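Alpha-galactosidase (PDB 3MI6) probably hydrolyses terminal, non-reducing alpha-D-galactose residues from alpha-galactosides such as galactose oligosaccharides, as a member of glycoside hydrolase family 36. Local coordinates at residues T11-L14 and T19-I22; Y459-M464 and Y512-Q517. All coordinates share one frame; numbering follows the deposited sequence.

Interaction 1: residues T11-L14 and T19-I22; sequences TFHL and TSYI
Leu14 and Tyr21 form an antiparallel hydrogen-bonded pair and His13 and Ile22 the adjoining non-hydrogen-bonded pair, in two strands whose short axes run 157° apart. Leu14 N donates to Tyr21 O at 2.7 Å, and Tyr21 N returns a bond to Leu14 O at 3.0 Å. The latter oxygen also takes a CA-H...O contact from Ser20 CA. On the face carrying His13 and Ile22, the methylene of Ile22 sits over the centre of the imidazole, CG1 lying 3.4 Å from the His13 ring centroid in a CH-pi contact, while Ile22 CD1 covers the same face near His13 NE2. His13 CG, anti to the backbone N (chi1 -175°), swings the ring toward strand 19-25 and against Ile22. At the ring's edge, His13 CE1 comes within 3.3 Å of Ser20 OG, which is hydrogen-bonded to Ile40 N. On the other face Leu14 CB and Tyr21 CB touch at 4.1 Å, and Tyr21 OH is hydrogen-bonded to Glu76 and Lys162. These strands form a hairpin within the four-stranded N-terminal sheet. Paired amides set its register, while the imidazole has hydrocarbon over one face and a hydroxyl oxygen near its edge.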
# COMPACT_ATOMS: atom_id res chain seq x y z
N THR D 11 21.22 38.20 -0.60
CA THR D 11 20.33 37.18 -1.09
C THR D 11 20.80 36.69 -2.46
O THR D 11 20.80 37.43 -3.44
CB THR D 11 18.93 37.72 -1.25
OG1 THR D 11 18.49 38.25 0.00
CG2 THR D 11 18.00 36.62 -1.67
N PHE D 12 21.22 35.43 -2.50
CA PHE D 12 21.66 34.80 -3.72
C PHE D 12 20.56 33.91 -4.23
O PHE D 12 20.02 33.09 -3.50
CB PHE D 12 22.92 33.99 -3.45
CG PHE D 12 24.01 34.81 -2.83
CD1 PHE D 12 24.97 35.40 -3.62
CD2 PHE D 12 24.03 35.03 -1.46
CE1 PHE D 12 25.95 36.18 -3.06
CE2 PHE D 12 25.01 35.80 -0.90
CZ PHE D 12 25.98 36.37 -1.70
N HIS D 13 20.25 34.09 -5.51
CA HIS D 13 19.12 33.48 -6.13
C HIS D 13 19.56 33.01 -7.51
O HIS D 13 19.84 33.81 -8.38
CB HIS D 13 18.01 34.52 -6.21
CG HIS D 13 16.71 34.01 -6.74
ND1 HIS D 13 16.61 33.10 -7.76
CD2 HIS D 13 15.43 34.33 -6.40
CE1 HIS D 13 15.34 32.86 -8.03
NE2 HIS D 13 14.60 33.59 -7.21
N LEU D 14 19.63 31.70 -7.67
CA LEU D 14 19.95 31.07 -8.95
C LEU D 14 18.68 30.73 -9.79
O LEU D 14 17.73 30.11 -9.29
CB LEU D 14 20.78 29.82 -8.67
CG LEU D 14 22.25 30.00 -8.25
CD1 LEU D 14 22.40 30.67 -6.90
CD2 LEU D 14 22.99 28.65 -8.26
N THR D 19 13.81 26.46 -12.86
CA THR D 19 13.97 26.33 -11.42
C THR D 19 14.55 27.56 -10.71
O THR D 19 15.15 28.45 -11.34
CB THR D 19 14.74 25.03 -11.06
OG1 THR D 19 16.16 25.22 -11.15
CG2 THR D 19 14.34 23.90 -12.00
N SER D 20 14.35 27.62 -9.39
CA SER D 20 14.94 28.66 -8.56
C SER D 20 15.55 28.06 -7.32
O SER D 20 14.84 27.51 -6.48
CB SER D 20 13.90 29.70 -8.14
OG SER D 20 13.44 30.47 -9.24
N TYR D 21 16.86 28.17 -7.19
CA TYR D 21 17.56 27.82 -5.97
C TYR D 21 17.89 29.16 -5.31
O TYR D 21 18.54 30.01 -5.91
CB TYR D 21 18.84 27.07 -6.35
CG TYR D 21 19.59 26.37 -5.23
CD1 TYR D 21 20.33 27.09 -4.30
CD2 TYR D 21 19.62 24.98 -5.15
CE1 TYR D 21 21.03 26.45 -3.30
CE2 TYR D 21 20.33 24.33 -4.17
CZ TYR D 21 21.03 25.07 -3.24
OH TYR D 21 21.73 24.42 -2.25
N ILE D 22 17.42 29.37 -4.08
CA ILE D 22 17.61 30.64 -3.40
C ILE D 22 18.17 30.43 -2.00
O ILE D 22 17.63 29.64 -1.22
CB ILE D 22 16.28 31.39 -3.24
CG1 ILE D 22 15.53 31.48 -4.57
CG2 ILE D 22 16.50 32.77 -2.66
CD1 ILE D 22 14.06 31.94 -4.40

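Interaction 2: residues Y459-M464 and Y512-Q517; sequences YLFKLM and YARLTQ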
# COMPACT_ATOMS: atom_id res chain seq x y z
N TYR D 459 54.93 4.63 -14.02
CA TYR D 459 55.25 3.32 -14.55
C TYR D 459 54.13 2.80 -15.44
O TYR D 459 54.37 2.18 -16.48
CB TYR D 459 55.52 2.33 -13.41
CG TYR D 459 55.71 0.90 -13.84
CD1 TYR D 459 56.94 0.45 -14.34
CD2 TYR D 459 54.68 -0.01 -13.75
CE1 TYR D 459 57.12 -0.88 -14.74
CE2 TYR D 459 54.84 -1.33 -14.14
CZ TYR D 459 56.06 -1.76 -14.63
OH TYR D 459 56.21 -3.07 -15.02
N LEU D 460 52.89 3.08 -15.03
CA LEU D 460 51.74 2.60 -15.78
C LEU D 460 51.54 3.43 -17.04
O LEU D 460 51.32 2.88 -18.12
CB LEU D 460 50.49 2.59 -14.91
CG LEU D 460 50.55 1.57 -13.77
CD1 LEU D 460 49.33 1.71 -12.88
CD2 LEU D 460 50.66 0.17 -14.32
N PHE D 461 51.65 4.75 -16.90
CA PHE D 461 51.54 5.62 -18.06
C PHE D 461 52.55 5.23 -19.12
O PHE D 461 52.22 5.15 -20.30
CB PHE D 461 51.72 7.08 -17.70
CG PHE D 461 51.85 7.97 -18.90
CD1 PHE D 461 50.73 8.51 -19.51
CD2 PHE D 461 53.10 8.23 -19.44
CE1 PHE D 461 50.85 9.31 -20.63
CE2 PHE D 461 53.23 9.03 -20.55
CZ PHE D 461 52.11 9.57 -21.15
N LYS D 462 53.80 5.01 -18.72
CA LYS D 462 54.83 4.65 -19.67
C LYS D 462 54.52 3.33 -20.38
O LYS D 462 54.64 3.24 -21.59
CB LYS D 462 56.21 4.59 -19.01
CG LYS D 462 57.28 3.98 -19.91
CD LYS D 462 58.66 3.96 -19.28
CE LYS D 462 59.58 3.02 -20.04
NZ LYS D 462 60.83 2.71 -19.28
N LEU D 463 54.11 2.32 -19.61
CA LEU D 463 53.78 1.00 -20.16
C LEU D 463 52.60 0.99 -21.13
O LEU D 463 52.59 0.26 -22.13
CB LEU D 463 53.54 0.00 -19.04
CG LEU D 463 54.67 -1.02 -18.99
CD1 LEU D 463 54.48 -2.05 -17.89
CD2 LEU D 463 54.77 -1.69 -20.35
N MSE D 464 51.59 1.81 -20.84
CA MSE D 464 50.40 1.83 -21.68
C MSE D 464 50.58 2.64 -22.96
O MSE D 464 50.14 2.21 -24.03
CB MSE D 464 49.20 2.32 -20.88
CG MSE D 464 48.72 1.30 -19.89
SE MSE D 464 47.07 1.81 -18.99
CE MSE D 464 47.72 1.74 -17.18
N TYR D 512 44.22 8.50 -16.17
CA TYR D 512 43.29 8.70 -17.27
C TYR D 512 43.56 10.05 -17.84
O TYR D 512 43.38 10.28 -19.03
CB TYR D 512 41.85 8.68 -16.76
CG TYR D 512 41.10 7.39 -16.97
CD1 TYR D 512 40.79 6.57 -15.89
CD2 TYR D 512 40.68 7.00 -18.23
CE1 TYR D 512 40.10 5.38 -16.08
CE2 TYR D 512 39.99 5.83 -18.43
CZ TYR D 512 39.70 5.02 -17.35
OH TYR D 512 39.00 3.84 -17.55
N ALA D 513 43.96 10.98 -16.98
CA ALA D 513 44.16 12.34 -17.42
C ALA D 513 45.34 12.41 -18.38
O ALA D 513 45.29 13.08 -19.40
CB ALA D 513 44.35 13.27 -16.24
N ARG D 514 46.41 11.69 -18.06
CA ARG D 514 47.62 11.76 -18.87
C ARG D 514 47.51 10.95 -20.14
O ARG D 514 48.00 11.37 -21.19
CB ARG D 514 48.84 11.36 -18.04
CG ARG D 514 49.24 12.44 -17.04
CD ARG D 514 50.14 11.90 -15.96
NE ARG D 514 51.48 11.57 -16.43
CZ ARG D 514 52.36 10.89 -15.70
NH1 ARG D 514 52.02 10.48 -14.48
NH2 ARG D 514 53.56 10.62 -16.18
N LEU D 515 46.85 9.80 -20.07
CA LEU D 515 46.63 9.00 -21.27
C LEU D 515 45.70 9.69 -22.27
O LEU D 515 45.96 9.64 -23.48
CB LEU D 515 46.07 7.64 -20.89
CG LEU D 515 46.92 6.63 -20.14
CD1 LEU D 515 46.04 5.46 -19.75
CD2 LEU D 515 48.09 6.17 -21.00
N THR D 516 44.63 10.32 -21.80
CA THR D 516 43.69 10.95 -22.73
C THR D 516 44.20 12.26 -23.34
O THR D 516 43.82 12.61 -24.46
CB THR D 516 42.27 11.13 -22.13
OG1 THR D 516 42.29 12.02 -21.00
CG2 THR D 516 41.71 9.78 -21.74
N GLN D 517 45.08 12.96 -22.64
CA GLN D 517 45.67 14.17 -23.20
C GLN D 517 46.74 13.85 -24.25
O GLN D 517 46.86 14.54 -25.25
CB GLN D 517 46.22 15.08 -22.10
CG GLN D 517 45.23 15.30 -21.00
CD GLN D 517 45.38 16.65 -20.34
OE1 GLN D 517 45.62 16.74 -19.12
NE2 GLN D 517 45.22 17.72 -21.14
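Leu515 fills the close-packed side of the contact. Its CD2 lies between Phe461 CD1, 3.8 Å away, and Met464 CB, while its CD1 reaches the selenium of Met464, a selenomethionine, at 3.9 Å from SE. The leucine and phenylalanine side chains point opposite ways as they pass, and the Met464 chain lies across the leucine. Phe461, CG anti to its own N (chi1 170°), projects between the helices and brings its ring edge to the backbone of the other one, CE1 standing 3.6 Å from Arg514 O; Arg514 CB packs just as closely, 3.7 Å from Phe461 CD1. Helices 454-471 and 500-518 are neighbours on the outside of the (beta/alpha)8 barrel, next to strands 475-478 and 523-526; the short segments run in the same general sense, 29° apart, with axes 10.2 Å from each other. Leu515 also packs on Phe524 of the barrel wall. Looser is the guanidinium of Arg514, on the partly exposed side: the chain bends at chi3 and lays it off-centre across Phe461 in a cation-pi contact, CZ 4.8 Å from the Phe461 ring centroid and the two planes 20° apart. A salt bridge from Arg514 NH1 to Asp458 ties the charged end back to the first helix.

Interaction 1 and interaction 2 lie in different parts of the chain, their centres 41 Å apart and their nearest atoms about 28 Å apart, so neither touches the other. The 11-14/19-22 hairpin belongs to the N-terminal beta region and lies away from the predicted substrate-binding residues. The 459-464/512-517 pair instead belongs to the helical layer of the (beta/alpha)8 barrel: the side chain of Leu515 is about 4 Å from that of Trp478, a predicted substrate-binding residue, and that of Met464 about 11 Å from that of Asp479, the predicted nucleophile. Tyr512 stacks on Trp478 as well, consistent with a second-shell position for this helix beside the probable substrate site.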